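Local coordinates for protein BT_4661 (Bacteroides thetaiotaomicron, PDB 4AK2) that binds heparin and heparan sulphate at the cell surface, probably helping this gut bacterium capture the polysaccharide for use, at residues Gln27-Ala32 / Thr128-Gln133. Residues are numbered along the deposited sequence; the frame is centred on the assembly and turned at random.
Sequences QFRIEA and TPFVFQ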
ATOM      1  N   GLN A  27       9.403   0.604   3.379  1.00 10.53           N
ATOM      2  CA  GLN A  27       8.681  -0.668   3.229  1.00 10.81           C
ATOM      3  C   GLN A  27       9.568  -1.849   3.520  1.00 10.61           C
ATOM      4  O   GLN A  27      10.733  -1.870   3.149  1.00 12.06           O
ATOM      5  CB  GLN A  27       8.070  -0.736   1.821  1.00 11.28           C
ATOM      6  CG  GLN A  27       9.104  -0.927   0.691  1.00 11.77           C
ATOM      7  CD  GLN A  27       8.502  -0.582  -0.650  1.00 10.67           C
ATOM      8  OE1 GLN A  27       7.817  -1.374  -1.263  1.00 11.91           O
ATOM      9  NE2 GLN A  27       8.808   0.648  -1.133  1.00 11.78           N
ATOM     10  N   PHE A  28       9.018  -2.817   4.271  1.00 12.06           N
ATOM     11  CA  PHE A  28       9.763  -3.954   4.779  1.00 12.20           C
ATOM     12  C   PHE A  28       9.029  -5.241   4.562  1.00 12.66           C
ATOM     13  O   PHE A  28       7.859  -5.342   4.901  1.00 13.08           O
ATOM     14  CB  PHE A  28      10.066  -3.751   6.292  1.00 12.74           C
ATOM     15  CG  PHE A  28      10.915  -2.539   6.493  1.00 12.05           C
ATOM     16  CD1 PHE A  28      10.347  -1.277   6.618  1.00 13.31           C
ATOM     17  CD2 PHE A  28      12.307  -2.636   6.441  1.00 13.44           C
ATOM     18  CE1 PHE A  28      11.156  -0.131   6.685  1.00 13.16           C
ATOM     19  CE2 PHE A  28      13.111  -1.486   6.510  1.00 13.63           C
ATOM     20  CZ  PHE A  28      12.545  -0.260   6.608  1.00 13.85           C
ATOM     21  N   ARG A  29       9.716  -6.204   3.976  1.00 13.22           N
ATOM     22  CA  ARG A  29       9.164  -7.521   3.759  1.00 12.94           C
ATOM     23  C   ARG A  29       9.668  -8.464   4.829  1.00 13.50           C
ATOM     24  O   ARG A  29      10.854  -8.489   5.171  1.00 14.24           O
ATOM     25  CB  ARG A  29       9.565  -8.048   2.355  1.00 13.47           C
ATOM     26  CG  ARG A  29       9.136  -9.505   2.137  1.00 13.20           C
ATOM     27  CD  ARG A  29       9.210  -9.889   0.665  1.00 13.88           C
ATOM     28  NE  ARG A  29       8.126  -9.272  -0.094  1.00 13.24           N
ATOM     29  CZ  ARG A  29       8.246  -8.631  -1.265  1.00 12.71           C
ATOM     30  NH1 ARG A  29       9.448  -8.448  -1.896  1.00 15.27           N
ATOM     31  NH2 ARG A  29       7.139  -8.156  -1.815  1.00 14.41           N
ATOM     32  N   ILE A  30       8.751  -9.276   5.337  1.00 14.77           N
ATOM     33  CA  ILE A  30       9.097 -10.450   6.140  1.00 14.58           C
ATOM     34  C   ILE A  30       9.077 -11.620   5.162  1.00 14.39           C
ATOM     35  O   ILE A  30       8.036 -11.911   4.552  1.00 16.31           O
ATOM     36  CB  ILE A  30       8.112 -10.671   7.309  1.00 15.24           C
ATOM     37  CG1 ILE A  30       8.069  -9.415   8.201  1.00 18.05           C
ATOM     38  CG2 ILE A  30       8.518 -11.915   8.090  1.00 17.80           C
ATOM     39  CD1 ILE A  30       7.025  -8.384   7.848  1.00 20.48           C
ATOM     40  N   GLU A  31      10.234 -12.259   4.976  1.00 16.96           N
ATOM     41  CA  GLU A  31      10.390 -13.303   3.967  1.00 17.13           C
ATOM     42  C   GLU A  31       9.454 -14.486   4.239  1.00 16.32           C
ATOM     43  O   GLU A  31       9.091 -14.764   5.384  1.00 19.87           O
ATOM     44  CB  GLU A  31      11.845 -13.797   3.921  1.00 22.22           C
ATOM     45  CG  GLU A  31      12.240 -14.636   5.154  1.00 28.46           C
ATOM     46  CD  GLU A  31      13.710 -15.084   5.120  1.00 37.74           C
ATOM     47  OE1 GLU A  31      14.235 -15.397   4.011  1.00 44.80           O
ATOM     48  OE2 GLU A  31      14.347 -15.112   6.195  1.00 41.27           O
ATOM     49  N   ALA A  32       9.093 -15.194   3.174  1.00 19.31           N
ATOM     50  CA  ALA A  32       8.281 -16.385   3.267  1.00 18.89           C
ATOM     51  C   ALA A  32       8.866 -17.334   4.315  1.00 18.73           C
ATOM     52  O   ALA A  32      10.076 -17.620   4.305  1.00 21.40           O
ATOM     53  CB  ALA A  32       8.183 -17.049   1.914  1.00 18.79           C
ATOM     54  N   THR A 128       8.029  -6.034  -5.922  1.00 13.41           N
ATOM     55  CA  THR A 128       9.197  -5.366  -5.317  1.00 12.73           C
ATOM     56  C   THR A 128       9.453  -4.117  -6.140  1.00 11.72           C
ATOM     57  O   THR A 128      10.062  -4.225  -7.225  1.00 13.70           O
ATOM     58  CB  THR A 128      10.422  -6.300  -5.331  1.00 14.28           C
ATOM     59  OG1 THR A 128      10.126  -7.480  -4.584  1.00 17.28           O
ATOM     60  CG2 THR A 128      11.664  -5.604  -4.750  1.00 16.05           C
ATOM     61  N   PRO A 129       9.068  -2.929  -5.676  1.00 11.92           N
ATOM     62  CA  PRO A 129       8.444  -2.610  -4.392  1.00 12.23           C
ATOM     63  C   PRO A 129       6.996  -3.051  -4.343  1.00 12.05           C
ATOM     64  O   PRO A 129       6.298  -3.119  -5.338  1.00 11.70           O
ATOM     65  CB  PRO A 129       8.515  -1.061  -4.366  1.00 11.83           C
ATOM     66  CG  PRO A 129       8.406  -0.675  -5.824  1.00 11.76           C
ATOM     67  CD  PRO A 129       9.212  -1.721  -6.532  1.00 12.40           C
ATOM     68  N   PHE A 130       6.564  -3.308  -3.106  1.00 11.45           N
ATOM     69  CA  PHE A 130       5.145  -3.661  -2.844  1.00 11.43           C
ATOM     70  C   PHE A 130       4.298  -2.469  -2.507  1.00 10.49           C
ATOM     71  O   PHE A 130       3.091  -2.633  -2.242  1.00 12.24           O
ATOM     72  CB  PHE A 130       5.003  -4.791  -1.843  1.00 11.38           C
ATOM     73  CG  PHE A 130       5.483  -4.447  -0.450  1.00 10.85           C
ATOM     74  CD1 PHE A 130       4.584  -3.857   0.477  1.00 12.35           C
ATOM     75  CD2 PHE A 130       6.792  -4.727  -0.028  1.00 12.59           C
ATOM     76  CE1 PHE A 130       5.000  -3.579   1.767  1.00 12.07           C
ATOM     77  CE2 PHE A 130       7.215  -4.437   1.258  1.00 12.06           C
ATOM     78  CZ  PHE A 130       6.309  -3.852   2.146  1.00 12.60           C
ATOM     79  N   VAL A 131       4.848  -1.258  -2.484  1.00 10.97           N
ATOM     80  CA  VAL A 131       4.092  -0.027  -2.360  1.00 10.88           C
ATOM     81  C   VAL A 131       4.226   0.681  -3.714  1.00 10.39           C
ATOM     82  O   VAL A 131       5.349   1.097  -4.094  1.00 12.14           O
ATOM     83  CB  VAL A 131       4.578   0.878  -1.242  1.00 11.19           C
ATOM     84  CG1 VAL A 131       3.675   2.110  -1.104  1.00 12.12           C
ATOM     85  CG2 VAL A 131       4.634   0.110   0.106  1.00 11.68           C
ATOM     86  N   PHE A 132       3.150   0.768  -4.467  1.00 10.08           N
ATOM     87  CA  PHE A 132       3.141   1.426  -5.767  1.00 10.56           C
ATOM     88  C   PHE A 132       2.797   2.891  -5.507  1.00 11.26           C
ATOM     89  O   PHE A 132       1.652   3.199  -5.125  1.00 11.48           O
ATOM     90  CB  PHE A 132       2.094   0.726  -6.698  1.00 12.08           C
ATOM     91  CG  PHE A 132       1.868   1.462  -8.003  1.00 13.51           C
ATOM     92  CD1 PHE A 132       2.894   2.235  -8.595  1.00 16.88           C
ATOM     93  CD2 PHE A 132       0.618   1.419  -8.639  1.00 16.85           C
ATOM     94  CE1 PHE A 132       2.712   2.934  -9.810  1.00 18.56           C
ATOM     95  CE2 PHE A 132       0.436   2.093  -9.884  1.00 18.62           C
ATOM     96  CZ  PHE A 132       1.468   2.877 -10.420  1.00 21.26           C
ATOM     97  N   GLN A 133       3.749   3.804  -5.721  1.00 11.55           N
ATOM     98  CA  GLN A 133       3.573   5.215  -5.552  1.00 12.14           C
ATOM     99  C   GLN A 133       3.087   5.809  -6.857  1.00 12.70           C
ATOM    100  O   GLN A 133       3.829   5.761  -7.875  1.00 17.52           O
ATOM    101  CB  GLN A 133       4.895   5.873  -5.141  1.00 12.96           C
ATOM    102  CG  GLN A 133       5.307   5.376  -3.742  1.00 12.78           C
ATOM    103  CD  GLN A 133       6.593   6.054  -3.283  1.00 13.34           C
ATOM    104  OE1 GLN A 133       7.612   5.987  -3.977  1.00 14.86           O
ATOM    105  NE2 GLN A 133       6.567   6.668  -2.101  1.00 15.31           N
TER
HETATM  106  O   HOH W   1       7.721   2.263  -3.332  1.00 11.78           O
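Two successive backbone amides of the 128-133 segment converge on Gln27 OE1. Val131 N donates to Gln27 OE1 over 3.2 Å, from above the carbonyl plane, at an N-H...O angle of 142°. Phe130 N lies 3.0 Å from Gln27 OE1, is angled more sharply and makes a weak bond. The same oxygen lies over one face of the Phe130 ring, displaced toward the rim, with the amide and ring planes nearly perpendicular (88°). Pro129, which follows a cis peptide bond, brings its CB to 3.2 Å from Gln27 OE1. On the other branch of the amide, Gln27 NE2 donates to Ala25 O, two residues earlier in the chain, and to a water that in turn donates a hydrogen bond to Val131 O, so both ends of the carboxamide are held and its rotation is fixed. An alanine in place of Gln27 would probably leave the amides of Phe130 and Val131 without this shared acceptor and open a gap beside Pro129 CB. Phe130 CG sits between its backbone N and carbonyl carbon (chi1 65°), and the far end of the ring meets strand 27-30, Phe130 CZ coming within 3.6 Å of Gln27 CB and 3.5 Å of Phe28 O. Further along, Arg29 NH1 bonds to Thr128 OG1 over 2.9 Å, the hydroxyl oxygen lying at the edge of the guanidinium, in its plane. Arg29 NH2 passes obliquely by Phe130 CD2 and bonds to Tyr127 O, while NE is held by His114 ND1. In this ligand-binding part of a longer SusE-like protein, the contact packs one beta-sheet against the start of another: edge strand 27-30 meets the cis-proline loop leading into strand 131-134, through side chains rather than strand pairing.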